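Local coordinates for uncharacterized protein (Acinetobacter baumannii, PDB 5D66) that is of unknown function but folds as a stack of ankyrin repeats, the architecture of many proteins that work by binding other proteins, at residues G135-L140 with P166-K171; E141-G146 with Q178-R183. All blocks are in the same frame, centred on the assembly; numbering follows the deposited sequence.

Interaction 1. Residues G135-L140 with P166-K171; sequences GWTALL and PNLADK
Four bridging waters, and the methyl ends of two leucines, join the start of helix 138-144 and the residues leading into it to the loop 166-171. L140 carries the apolar part. With CG anti to the carbonyl carbon and beside the backbone N, it sends CD1 against the backbone of the loop, 3.6 Å from L168 O and 3.7 Å from D170 N. L139 takes the other setting, CG anti to its backbone N (chi1 -178°), so that CD2 reaches P166 CA at 4.0 Å; V156 and L160 of helix 150-162 pack on the same side chain. T137, the N-cap of the helix, accepts from L140 N through OG1 in a nearly straight bond (3.0 Å, 168°), and the same oxygen meets a water that donates to L168 O. In this ankyrin repeat domain the contact thus ties the N-cap of helix 138-144 to the loop running from helix 150-162 to helix 176-183. One water can donate to G135 O (2.7 Å) and A169 O (2.9 Å); a second sits at A169 O and is only weakly bonded to G135 O. W136 and D170 run side by side, ring and carboxylate planes 40° apart, with D170 CB at the indole edge, 4.0 Å from W136 CD1. A water in the ring plane accepts from NE1 and donates to D170 OD2, which has H179 as a second partner. D170 CG lies in the crowded position between its backbone N and carbonyl carbon, and OD1 accepts from I174 N. The extended chain of K171 passes G135, with CE 3.8 Å from G135 N, and delivers NZ to the carbonyl of N133.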
ATOM      1  N   GLY A 135      -1.575 -14.702  -7.811  1.00  8.01           N
ATOM      2  CA  GLY A 135      -2.813 -15.415  -7.591  1.00  7.18           C
ATOM      3  C   GLY A 135      -3.333 -15.238  -6.165  1.00  7.38           C
ATOM      4  O   GLY A 135      -4.198 -15.992  -5.730  1.00  8.82           O
ATOM      5  N   TRP A 136      -2.863 -14.213  -5.465  1.00  6.47           N
ATOM      6  CA  TRP A 136      -3.148 -14.048  -4.058  1.00  6.11           C
ATOM      7  C   TRP A 136      -3.988 -12.787  -3.847  1.00  5.87           C
ATOM      8  O   TRP A 136      -3.766 -11.748  -4.457  1.00  7.26           O
ATOM      9  CB  TRP A 136      -1.913 -14.013  -3.172  1.00  6.72           C
ATOM     10  CG  TRP A 136      -1.115 -15.246  -3.127  1.00  7.40           C
ATOM     11  CD1 TRP A 136      -1.587 -16.513  -3.288  1.00  7.63           C
ATOM     12  CD2 TRP A 136       0.279 -15.389  -2.869  1.00  8.01           C
ATOM     13  NE1 TRP A 136      -0.589 -17.429  -3.141  1.00  8.37           N
ATOM     14  CE2 TRP A 136       0.575 -16.764  -2.885  1.00  7.93           C
ATOM     15  CE3 TRP A 136       1.363 -14.472  -2.756  1.00  8.85           C
ATOM     16  CZ2 TRP A 136       1.884 -17.259  -2.715  1.00 10.36           C
ATOM     17  CZ3 TRP A 136       2.647 -14.962  -2.533  1.00 10.57           C
ATOM     18  CH2 TRP A 136       2.895 -16.357  -2.494  1.00 10.02           C
ATOM     19  N   THR A 137      -4.918 -12.895  -2.911  1.00  5.66           N
ATOM     20  CA  THR A 137      -5.656 -11.790  -2.341  1.00  5.87           C
ATOM     21  C   THR A 137      -4.925 -11.301  -1.071  1.00  5.04           C
ATOM     22  O   THR A 137      -4.010 -11.989  -0.550  1.00  5.80           O
ATOM     23  CB  THR A 137      -7.055 -12.264  -1.964  1.00  5.87           C
ATOM     24  OG1 THR A 137      -6.838 -13.354  -1.042  1.00  5.98           O
ATOM     25  CG2 THR A 137      -7.897 -12.704  -3.086  1.00  7.72           C
ATOM     26  N   ALA A 138      -5.395 -10.223  -0.490  1.00  4.72           N
ATOM     27  CA  ALA A 138      -4.912  -9.781   0.809  1.00  4.74           C
ATOM     28  C   ALA A 138      -5.089 -10.897   1.865  1.00  4.41           C
ATOM     29  O   ALA A 138      -4.206 -11.098   2.642  1.00  4.70           O
ATOM     30  CB  ALA A 138      -5.607  -8.512   1.211  1.00  4.91           C
ATOM     31  N   LEU A 139      -6.268 -11.527   1.870  1.00  4.47           N
ATOM     32  CA  LEU A 139      -6.551 -12.603   2.786  1.00  4.65           C
ATOM     33  C   LEU A 139      -5.534 -13.751   2.635  1.00  4.47           C
ATOM     34  O   LEU A 139      -4.983 -14.241   3.639  1.00  4.87           O
ATOM     35  CB  LEU A 139      -7.976 -13.097   2.606  1.00  5.52           C
ATOM     36  CG  LEU A 139      -8.452 -14.215   3.526  1.00  5.72           C
ATOM     37  CD1 LEU A 139      -8.410 -13.837   4.962  1.00  7.64           C
ATOM     38  CD2 LEU A 139      -9.835 -14.636   3.124  1.00  6.61           C
ATOM     39  N   LEU A 140      -5.313 -14.198   1.425  1.00  4.69           N
ATOM     40  CA  LEU A 140      -4.367 -15.286   1.189  1.00  5.28           C
ATOM     41  C   LEU A 140      -2.989 -14.904   1.655  1.00  5.42           C
ATOM     42  O   LEU A 140      -2.299 -15.707   2.312  1.00  5.97           O
ATOM     43  CB  LEU A 140      -4.384 -15.742  -0.253  1.00  5.33           C
ATOM     44  CG  LEU A 140      -5.593 -16.566  -0.652  1.00  6.28           C
ATOM     45  CD1 LEU A 140      -5.789 -16.600  -2.149  1.00  6.77           C
ATOM     46  CD2 LEU A 140      -5.467 -17.996  -0.152  1.00  7.11           C
ATOM     47  N   PRO A 166     -14.265 -15.379   1.720  1.00  6.81           N
ATOM     48  CA  PRO A 166     -13.341 -16.319   2.323  1.00  7.84           C
ATOM     49  C   PRO A 166     -13.049 -17.542   1.488  1.00  7.95           C
ATOM     50  O   PRO A 166     -12.236 -18.364   1.880  1.00 10.42           O
ATOM     51  CB  PRO A 166     -14.080 -16.722   3.569  1.00  9.04           C
ATOM     52  CG  PRO A 166     -15.552 -16.699   3.160  1.00  8.63           C
ATOM     53  CD  PRO A 166     -15.604 -15.451   2.306  1.00  8.39           C
ATOM     54  N   ASN A 167     -13.721 -17.671   0.326  1.00  7.65           N
ATOM     55  CA  ASN A 167     -13.581 -18.806  -0.565  1.00  8.77           C
ATOM     56  C   ASN A 167     -12.833 -18.537  -1.833  1.00  9.25           C
ATOM     57  O   ASN A 167     -12.785 -19.399  -2.699  1.00 16.39           O
ATOM     58  CB  ASN A 167     -14.978 -19.415  -0.816  1.00  9.46           C
ATOM     59  CG  ASN A 167     -15.526 -20.017   0.479  1.00 10.35           C
ATOM     60  OD1 ASN A 167     -14.814 -20.753   1.130  1.00 14.15           O
ATOM     61  ND2 ASN A 167     -16.726 -19.676   0.877  1.00 11.68           N
ATOM     62  N   LEU A 168     -12.214 -17.388  -1.983  1.00  8.27           N
ATOM     63  CA  LEU A 168     -11.340 -17.108  -3.144  1.00  8.90           C
ATOM     64  C   LEU A 168     -10.009 -17.772  -2.902  1.00  7.22           C
ATOM     65  O   LEU A 168      -9.256 -17.394  -2.008  1.00  7.98           O
ATOM     66  CB  LEU A 168     -11.185 -15.606  -3.396  1.00  9.48           C
ATOM     67  CG  LEU A 168     -12.424 -14.913  -3.913  1.00  9.80           C
ATOM     68  CD1 LEU A 168     -12.134 -13.409  -4.051  1.00 10.79           C
ATOM     69  CD2 LEU A 168     -13.009 -15.470  -5.192  1.00 11.71           C
ATOM     70  N   ALA A 169      -9.770 -18.834  -3.665  1.00  8.97           N
ATOM     71  CA  ALA A 169      -8.603 -19.695  -3.559  1.00  9.24           C
ATOM     72  C   ALA A 169      -7.398 -19.149  -4.353  1.00  8.40           C
ATOM     73  O   ALA A 169      -7.546 -18.280  -5.205  1.00  9.82           O
ATOM     74  CB  ALA A 169      -8.997 -21.075  -4.013  1.00 10.06           C
ATOM     75  N   ASP A 170      -6.218 -19.711  -4.068  1.00  8.39           N
ATOM     76  CA  ASP A 170      -5.013 -19.425  -4.824  1.00  8.91           C
ATOM     77  C   ASP A 170      -5.077 -20.024  -6.228  1.00 10.40           C
ATOM     78  O   ASP A 170      -6.079 -20.644  -6.636  1.00 11.02           O
ATOM     79  CB  ASP A 170      -3.768 -19.791  -4.023  1.00  8.28           C
ATOM     80  CG  ASP A 170      -3.500 -21.292  -3.869  1.00  8.65           C
ATOM     81  OD1 ASP A 170      -4.065 -22.077  -4.686  1.00  9.96           O
ATOM     82  OD2 ASP A 170      -2.664 -21.664  -2.994  1.00  9.41           O
ATOM     83  N   LYS A 171      -4.026 -19.826  -7.024  0.70 12.00           N
ATOM     84  CA  LYS A 171      -4.034 -20.318  -8.407  0.70 15.27           C
ATOM     85  C   LYS A 171      -4.190 -21.808  -8.492  0.70 16.26           C
ATOM     86  O   LYS A 171      -4.712 -22.308  -9.480  0.70 20.14           O
ATOM     87  CB  LYS A 171      -2.734 -19.977  -9.127  0.70 18.52           C
ATOM     88  CG  LYS A 171      -2.709 -18.634  -9.676  0.70 27.67           C
ATOM     89  CD  LYS A 171      -1.400 -18.409 -10.323  0.70 35.46           C
ATOM     90  CE  LYS A 171      -1.313 -17.017 -10.809  0.70 43.13           C
ATOM     91  NZ  LYS A 171       0.074 -16.789 -11.141  0.70 51.41           N
TER
HETATM   92  O   HOH W   1      -6.019 -17.121  -7.315  1.00 19.96           O
HETATM   93  O   HOH W   2      -7.575 -15.570  -5.262  1.00 27.48           O
HETATM   94  O   HOH W   3      -0.318 -20.236  -3.294  1.00 12.08           O
HETATM   95  O   HOH W   4      -9.011 -14.962  -0.573  1.00  7.19           O

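Interaction 2. Residues E141-G146 with Q178-R183; sequences EAIILG and QHARTR
The H179 imidazole carries the I144 side chain on one face: CD1 stands 3.7 Å from the ring centroid and 15° off the normal, a CH-pi contact, shifted toward the NE2 side of the ring. At the ring edge, in plane, lies R183 NH1, weakly bonded to ND1. The guanidinium of R183 has I144 over one face as well, through CG1, and at its edge the carbonyl oxygen of H179 and a water. NH1 donates a hydrogen bond to H179 O (2.9 Å, 159°), approaching in the carbonyl plane along a lone pair, and NH2 donates one to the water, which in turn donates to I144 O. I144 reaches both groups because CG1 is anti to the carbonyl carbon and CD1 extends onward (chi2 168°), laying the branch across the imidazole, while CG2 comes within 3.9 Å of R183 NH2. Deeper in, I143 turns CG2 to H179 CB and to A180 N, both at 3.9 Å, and its side chain also meets I188 of helix 186-194. The contact packs helix 138-144 against helix 176-183 within the ankyrin repeat stack. Since ND1 accepts a hydrogen bond, though a weak one, from R183 NH1 and NE2 donates one to D170 OD2, the pattern is consistent with a neutral imidazole carrying its proton on NE2, and the nearby arginine charge would probably discourage a second proton, although the carboxylate of D170 would pull the other way.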
ATOM      1  N   GLU A 141      -2.512 -13.715   1.292  1.00  5.13           N
ATOM      2  CA  GLU A 141      -1.168 -13.325   1.764  1.00  6.06           C
ATOM      3  C   GLU A 141      -1.078 -13.218   3.270  1.00  5.56           C
ATOM      4  O   GLU A 141      -0.053 -13.592   3.837  1.00  6.18           O
ATOM      5  CB  GLU A 141      -0.705 -12.036   1.097  1.00  6.11           C
ATOM      6  CG  GLU A 141      -0.466 -12.195  -0.399  1.00  6.49           C
ATOM      7  CD  GLU A 141       0.617 -11.292  -0.992  1.00  8.45           C
ATOM      8  OE1 GLU A 141       1.343 -10.687  -0.273  1.00 12.67           O
ATOM      9  OE2 GLU A 141       0.746 -11.245  -2.222  1.00 10.35           O
ATOM     10  N   ALA A 142      -2.098 -12.686   3.924  1.00  5.76           N
ATOM     11  CA  ALA A 142      -2.028 -12.588   5.373  1.00  5.78           C
ATOM     12  C   ALA A 142      -1.873 -13.955   6.033  1.00  5.88           C
ATOM     13  O   ALA A 142      -1.195 -14.095   7.057  1.00  8.02           O
ATOM     14  CB  ALA A 142      -3.266 -11.909   5.889  1.00  5.92           C
ATOM     15  N   ILE A 143      -2.420 -15.008   5.401  1.00  5.31           N
ATOM     16  CA  ILE A 143      -2.345 -16.357   5.941  1.00  5.48           C
ATOM     17  C   ILE A 143      -1.016 -16.985   5.555  1.00  6.04           C
ATOM     18  O   ILE A 143      -0.304 -17.487   6.460  1.00  7.22           O
ATOM     19  CB  ILE A 143      -3.524 -17.202   5.422  1.00  5.11           C
ATOM     20  CG1 ILE A 143      -4.874 -16.643   5.942  1.00  5.64           C
ATOM     21  CG2 ILE A 143      -3.373 -18.669   5.868  1.00  6.44           C
ATOM     22  CD1 ILE A 143      -6.058 -17.171   5.324  1.00  7.05           C
ATOM     23  N   ILE A 144      -0.711 -17.004   4.270  1.00  6.08           N
ATOM     24  CA  ILE A 144       0.472 -17.720   3.767  1.00  6.04           C
ATOM     25  C   ILE A 144       1.784 -17.078   4.185  1.00  6.20           C
ATOM     26  O   ILE A 144       2.745 -17.771   4.483  1.00  7.32           O
ATOM     27  CB  ILE A 144       0.393 -17.763   2.221  1.00  6.56           C
ATOM     28  CG1 ILE A 144      -0.812 -18.612   1.772  1.00  7.72           C
ATOM     29  CG2 ILE A 144       1.676 -18.277   1.625  1.00  7.34           C
ATOM     30  CD1 ILE A 144      -1.168 -18.500   0.297  1.00  7.97           C
ATOM     31  N   LEU A 145       1.826 -15.748   4.196  1.00  5.85           N
ATOM     32  CA  LEU A 145       3.045 -14.999   4.448  1.00  6.00           C
ATOM     33  C   LEU A 145       3.143 -14.400   5.850  1.00  6.57           C
ATOM     34  O   LEU A 145       4.156 -13.806   6.202  1.00  7.82           O
ATOM     35  CB  LEU A 145       3.268 -13.969   3.329  1.00  6.76           C
ATOM     36  CG  LEU A 145       3.393 -14.581   1.959  1.00  8.80           C
ATOM     37  CD1 LEU A 145       3.418 -13.475   0.909  1.00 10.25           C
ATOM     38  CD2 LEU A 145       4.632 -15.496   1.818  1.00  9.74           C
ATOM     39  N   GLY A 146       2.089 -14.530   6.651  1.00  7.52           N
ATOM     40  CA  GLY A 146       2.115 -14.138   8.031  1.00  7.54           C
ATOM     41  C   GLY A 146       2.601 -15.303   8.883  1.00  7.67           C
ATOM     42  O   GLY A 146       2.948 -16.369   8.361  1.00 10.92           O
ATOM     43  N   GLN A 178      -8.077 -24.110   3.826  0.80  6.69           N
ATOM     44  CA  GLN A 178      -7.064 -25.145   3.744  0.80  6.94           C
ATOM     45  C   GLN A 178      -5.681 -24.631   4.108  0.80  6.68           C
ATOM     46  O   GLN A 178      -4.936 -25.294   4.816  0.80  7.41           O
ATOM     47  CB  GLN A 178      -7.097 -25.822   2.384  0.80  7.98           C
ATOM     48  CG  GLN A 178      -6.205 -27.071   2.343  0.80 10.67           C
ATOM     49  CD  GLN A 178      -6.573 -28.129   3.436  0.80 14.50           C
ATOM     50  OE1 GLN A 178      -7.707 -28.619   3.483  0.80 19.58           O
ATOM     51  NE2 GLN A 178      -5.642 -28.378   4.379  0.80 17.25           N
ATOM     52  N   HIS A 179      -5.342 -23.439   3.628  1.00  6.65           N
ATOM     53  CA  HIS A 179      -4.088 -22.829   4.004  1.00  6.57           C
ATOM     54  C   HIS A 179      -3.934 -22.678   5.504  1.00  6.42           C
ATOM     55  O   HIS A 179      -2.851 -22.924   6.068  1.00  7.37           O
ATOM     56  CB  HIS A 179      -3.862 -21.505   3.289  1.00  6.40           C
ATOM     57  CG  HIS A 179      -3.375 -21.644   1.883  1.00  6.95           C
ATOM     58  ND1 HIS A 179      -2.174 -22.243   1.586  1.00  8.88           N
ATOM     59  CD2 HIS A 179      -3.885 -21.225   0.720  1.00  7.97           C
ATOM     60  CE1 HIS A 179      -1.936 -22.167   0.301  1.00  9.41           C
ATOM     61  NE2 HIS A 179      -2.976 -21.586  -0.250  1.00  8.22           N
ATOM     62  N   ALA A 180      -4.981 -22.232   6.170  1.00  6.40           N
ATOM     63  CA  ALA A 180      -4.950 -22.080   7.624  1.00  6.61           C
ATOM     64  C   ALA A 180      -4.801 -23.440   8.313  1.00  6.97           C
ATOM     65  O   ALA A 180      -4.030 -23.597   9.284  1.00  7.50           O
ATOM     66  CB  ALA A 180      -6.189 -21.377   8.078  1.00  7.29           C
ATOM     67  N   ARG A 181      -5.552 -24.422   7.842  1.00  7.14           N
ATOM     68  CA  ARG A 181      -5.533 -25.759   8.453  1.00  8.14           C
ATOM     69  C   ARG A 181      -4.153 -26.393   8.302  1.00  7.38           C
ATOM     70  O   ARG A 181      -3.638 -27.017   9.224  1.00  7.95           O
ATOM     71  CB  ARG A 181      -6.628 -26.599   7.826  1.00  8.79           C
ATOM     72  CG  ARG A 181      -7.996 -26.349   8.375  1.00 10.69           C
ATOM     73  CD  ARG A 181      -9.085 -27.034   7.661  1.00 13.77           C
ATOM     74  NE  ARG A 181     -10.348 -26.869   8.372  1.00 14.88           N
ATOM     75  CZ  ARG A 181     -11.525 -27.243   7.874  1.00 15.51           C
ATOM     76  NH1 ARG A 181     -11.622 -27.756   6.638  1.00 17.98           N
ATOM     77  NH2 ARG A 181     -12.611 -27.117   8.606  1.00 18.80           N
ATOM     78  N   THR A 182      -3.560 -26.301   7.108  1.00  7.47           N
ATOM     79  CA  THR A 182      -2.271 -26.904   6.831  0.50  7.05           C
ATOM     80  C   THR A 182      -1.196 -26.368   7.793  1.00  6.99           C
ATOM     81  O   THR A 182      -0.253 -27.073   8.115  1.00  8.12           O
ATOM     82  CB  THR A 182      -1.913 -26.693   5.348  0.50  7.80           C
ATOM     83  OG1 THR A 182      -2.723 -27.562   4.545  0.50  8.66           O
ATOM     84  CG2 THR A 182      -0.478 -26.994   5.095  0.50  8.12           C
ATOM     85  N   ARG A 183      -1.355 -25.106   8.195  1.00  6.89           N
ATOM     86  CA  ARG A 183      -0.428 -24.415   9.053  1.00  7.12           C
ATOM     87  C   ARG A 183      -0.797 -24.493  10.523  1.00  7.36           C
ATOM     88  O   ARG A 183      -0.003 -24.038  11.374  1.00  7.68           O
ATOM     89  CB  ARG A 183      -0.333 -22.975   8.612  1.00  6.55           C
ATOM     90  CG  ARG A 183       0.392 -22.851   7.287  1.00  7.80           C
ATOM     91  CD  ARG A 183       0.248 -21.508   6.650  1.00  7.16           C
ATOM     92  NE  ARG A 183       0.945 -21.428   5.363  1.00  7.28           N
ATOM     93  CZ  ARG A 183       0.521 -21.983   4.238  1.00  7.68           C
ATOM     94  NH1 ARG A 183      -0.653 -22.605   4.172  1.00  9.15           N
ATOM     95  NH2 ARG A 183       1.279 -21.860   3.120  1.00  8.11           N
TER
HETATM   96  O   HOH W   5       3.436 -20.532   4.287  1.00  8.70           O

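In the fold
Interactions 1 and 2 share helix 138-144 and lie 10 Å apart, between centres, toward the C-terminal end of the repeat stack. Interaction 2 joins that helix to helix 176-183 and is the more buried, its cross-segment chemistry being aliphatic branches against flat polar groups with one water bridge. Interaction 1 joins the helix start and the turn before it to a loop, is partly buried, and leans more heavily on water between polar backbone and side-chain atoms. They touch directly: the D170 and H179 pair forms the polar junction between them, L140 CD2 packs on the same histidine, and W136 lies against E141 and I144.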